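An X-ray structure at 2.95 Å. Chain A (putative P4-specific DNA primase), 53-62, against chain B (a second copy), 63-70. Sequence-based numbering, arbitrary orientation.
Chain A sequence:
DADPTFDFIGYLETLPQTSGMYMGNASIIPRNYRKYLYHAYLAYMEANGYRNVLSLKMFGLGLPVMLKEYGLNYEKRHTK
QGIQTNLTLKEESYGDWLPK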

# COMPACT_ATOMS: atom_id res chain seq x y z
N VAL A 53 -5.03 3.33 -12.62
CA VAL A 53 -3.88 3.67 -11.79
C VAL A 53 -4.23 4.44 -10.53
O VAL A 53 -5.19 5.20 -10.52
CB VAL A 53 -2.86 4.50 -12.60
CG1 VAL A 53 -2.46 3.76 -13.86
CG2 VAL A 53 -3.44 5.84 -12.94
N LEU A 54 -3.47 4.24 -9.46
CA LEU A 54 -3.73 4.98 -8.24
C LEU A 54 -3.59 6.48 -8.48
O LEU A 54 -2.77 6.93 -9.28
CB LEU A 54 -2.78 4.56 -7.13
CG LEU A 54 -2.90 3.15 -6.55
CD1 LEU A 54 -1.92 2.97 -5.38
CD2 LEU A 54 -4.31 2.94 -6.08
N SER A 55 -4.40 7.26 -7.79
CA SER A 55 -4.36 8.70 -7.92
C SER A 55 -3.07 9.17 -7.27
O SER A 55 -2.41 8.41 -6.56
CB SER A 55 -5.51 9.32 -7.15
OG SER A 55 -5.39 8.99 -5.77
N LEU A 56 -2.71 10.43 -7.51
CA LEU A 56 -1.52 10.98 -6.90
C LEU A 56 -1.70 10.84 -5.39
O LEU A 56 -0.83 10.34 -4.70
CB LEU A 56 -1.36 12.46 -7.31
CG LEU A 56 -0.25 13.44 -6.87
CD1 LEU A 56 -0.53 13.92 -5.46
CD2 LEU A 56 1.12 12.79 -6.98
N LYS A 57 -2.86 11.25 -4.90
CA LYS A 57 -3.14 11.19 -3.48
C LYS A 57 -2.99 9.79 -2.90
O LYS A 57 -2.34 9.60 -1.87
CB LYS A 57 -4.55 11.70 -3.21
CG LYS A 57 -4.83 12.02 -1.75
CD LYS A 57 -6.27 12.53 -1.60
CE LYS A 57 -6.49 13.23 -0.26
NZ LYS A 57 -5.54 14.39 -0.07
N MET A 58 -3.58 8.82 -3.58
CA MET A 58 -3.52 7.44 -3.13
C MET A 58 -2.11 6.91 -3.23
O MET A 58 -1.59 6.29 -2.30
CB MET A 58 -4.50 6.55 -3.92
CG MET A 58 -5.98 6.76 -3.52
SD MET A 58 -6.26 6.59 -1.70
CE MET A 58 -6.70 4.82 -1.61
N PHE A 59 -1.48 7.19 -4.37
CA PHE A 59 -0.11 6.77 -4.60
C PHE A 59 0.75 7.32 -3.46
O PHE A 59 1.53 6.61 -2.83
CB PHE A 59 0.38 7.34 -5.92
CG PHE A 59 1.76 6.91 -6.29
CD1 PHE A 59 1.96 5.77 -7.07
CD2 PHE A 59 2.86 7.62 -5.82
CE1 PHE A 59 3.25 5.35 -7.40
CE2 PHE A 59 4.16 7.21 -6.14
CZ PHE A 59 4.35 6.07 -6.93
N GLY A 60 0.58 8.60 -3.21
CA GLY A 60 1.35 9.24 -2.17
C GLY A 60 1.30 8.48 -0.86
O GLY A 60 2.33 8.17 -0.28
N LEU A 61 0.09 8.19 -0.40
CA LEU A 61 -0.13 7.45 0.85
C LEU A 61 0.56 6.10 0.90
O LEU A 61 1.19 5.73 1.89
CB LEU A 61 -1.62 7.14 1.03
CG LEU A 61 -2.63 8.21 1.42
CD1 LEU A 61 -3.99 7.52 1.62
CD2 LEU A 61 -2.18 8.91 2.71
N GLY A 62 0.41 5.35 -0.19
CA GLY A 62 0.99 4.03 -0.25
C GLY A 62 2.49 4.01 -0.27
O GLY A 62 3.10 3.18 0.41
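Chain B 63-70: LPVMLKEY

Two helices can pack across a dimer interface without a single hydrogen bond between them, provided that the relief of one fits the relief of the other. The contact between these two stretches, from two copies of a putative P4-specific DNA primase, illustrates the principle. In chain A, an extended lead-in, Val53(A) to Ser55(A), gives way to a helix that starts at Leu56(A) and runs on past Gly62(A). The turn into the helix is secured by Ser55(A) at the N-cap: its OG accepts a hydrogen bond from Met58(A) N at 2.8 Å. Chain B contributes the last turns of a helix, which ends at Glu69(B) before Tyr70(B) leaves it, with a kink where the ring nitrogen of Pro64(B) has no hydrogen to offer the preceding turn.

The helices cross obliquely, with 124° between their N-to-C directions (signed crossing angle -124°) and a closest axial approach of 9.0 Å. In the backbone register, Met58(A) lies nearest Val65(B), their CA atoms 6.0 Å apart, while Leu54(A), two residues before the helix of chain A, lies nearest Glu69(B), with 7.6 Å between CA atoms.

Val65(B) is the principal bump. Although its CA-to-CB bond points sideways, its two methyl groups reach a hollow lined by Leu54(A), Met58(A), Leu61(A) and Gly62(A). Val65(B) CG1 lies 3.2 Å from Leu54(A) CD1, a tight apolar contact, and 3.4 Å from Met58(A) O, so the valine meets backbone as well as side chain. Val65(B) CG2 rests 4.0 Å from Leu61(A) CB and 3.9 Å from Gly62(A) N. The absence of a side chain at Gly62(A) matters to the fit, since a CB there would point toward chain B and come within a tight 3.4 Å of Val65(B) CG1.

Met58(A) supplies the reciprocal bump. With chi1 and chi2 both m, it carries its terminal methyl to the surface between Pro64(B) and Lys68(B), one helical turn apart: Met58(A) CE sits 3.2 Å from Pro64(B) O, 4.1 Å from Pro64(B) CB and 3.9 Å from Lys68(B) CB. The lysine thus lends the base of its side chain to the apolar contact while its end leads away. Farther along, Leu54(A) CD2 approaches Glu69(B) CG at 4.3 Å, again meeting the aliphatic part of a charged residue. Together the two stretches bury 331 Å², a modest area in which valine and methionine each fill a space left by the opposing chain.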

# COMPACT_ATOMS: atom_id res chain seq x y z
N LEU B 63 -3.90 0.16 4.15
CA LEU B 63 -5.27 -0.34 3.97
C LEU B 63 -6.06 0.31 2.82
O LEU B 63 -6.36 -0.35 1.82
CB LEU B 63 -6.08 -0.22 5.27
CG LEU B 63 -6.96 -1.41 5.72
CD1 LEU B 63 -8.02 -0.87 6.66
CD2 LEU B 63 -7.62 -2.14 4.56
N PRO B 64 -6.39 1.60 2.95
CA PRO B 64 -7.15 2.31 1.92
C PRO B 64 -6.62 2.09 0.51
O PRO B 64 -7.38 1.87 -0.45
CB PRO B 64 -7.01 3.77 2.31
CG PRO B 64 -6.78 3.73 3.75
CD PRO B 64 -5.87 2.55 3.94
N VAL B 65 -5.30 2.15 0.38
CA VAL B 65 -4.69 2.01 -0.93
C VAL B 65 -4.81 0.61 -1.50
O VAL B 65 -5.30 0.45 -2.62
CB VAL B 65 -3.22 2.48 -0.92
CG1 VAL B 65 -2.86 3.09 -2.28
CG2 VAL B 65 -3.02 3.51 0.22
N MET B 66 -4.39 -0.39 -0.74
CA MET B 66 -4.47 -1.76 -1.21
C MET B 66 -5.93 -2.16 -1.52
O MET B 66 -6.20 -2.91 -2.48
CB MET B 66 -3.86 -2.70 -0.16
CG MET B 66 -2.33 -2.71 -0.19
SD MET B 66 -1.51 -3.68 1.11
CE MET B 66 -1.52 -2.47 2.42
N LEU B 67 -6.88 -1.64 -0.74
CA LEU B 67 -8.28 -1.94 -0.98
C LEU B 67 -8.66 -1.41 -2.33
O LEU B 67 -9.28 -2.10 -3.13
CB LEU B 67 -9.17 -1.27 0.08
CG LEU B 67 -9.35 -1.99 1.42
CD1 LEU B 67 -10.23 -1.12 2.31
CD2 LEU B 67 -9.98 -3.36 1.21
N LYS B 68 -8.27 -0.16 -2.58
CA LYS B 68 -8.57 0.47 -3.84
C LYS B 68 -7.97 -0.38 -4.97
O LYS B 68 -8.58 -0.53 -6.03
CB LYS B 68 -8.01 1.89 -3.84
CG LYS B 68 -8.63 2.76 -4.90
CD LYS B 68 -9.64 3.76 -4.33
CE LYS B 68 -11.04 3.63 -4.98
NZ LYS B 68 -11.12 3.82 -6.47
N GLU B 69 -6.79 -0.95 -4.72
CA GLU B 69 -6.13 -1.79 -5.74
C GLU B 69 -7.03 -2.99 -6.05
O GLU B 69 -7.03 -3.52 -7.16
CB GLU B 69 -4.73 -2.27 -5.27
CG GLU B 69 -3.66 -1.15 -5.03
CD GLU B 69 -2.17 -1.63 -4.98
OE1 GLU B 69 -1.58 -1.95 -6.05
OE2 GLU B 69 -1.58 -1.68 -3.87
N TYR B 70 -7.79 -3.42 -5.07
CA TYR B 70 -8.70 -4.54 -5.24
C TYR B 70 -10.07 -4.04 -5.74
O TYR B 70 -10.99 -4.83 -5.94
CB TYR B 70 -8.87 -5.26 -3.92
CG TYR B 70 -7.75 -6.20 -3.58
CD1 TYR B 70 -6.88 -5.94 -2.51
CD2 TYR B 70 -7.60 -7.40 -4.28
CE1 TYR B 70 -5.89 -6.88 -2.13
CE2 TYR B 70 -6.64 -8.34 -3.92
CZ TYR B 70 -5.79 -8.09 -2.84
OH TYR B 70 -4.85 -9.06 -2.51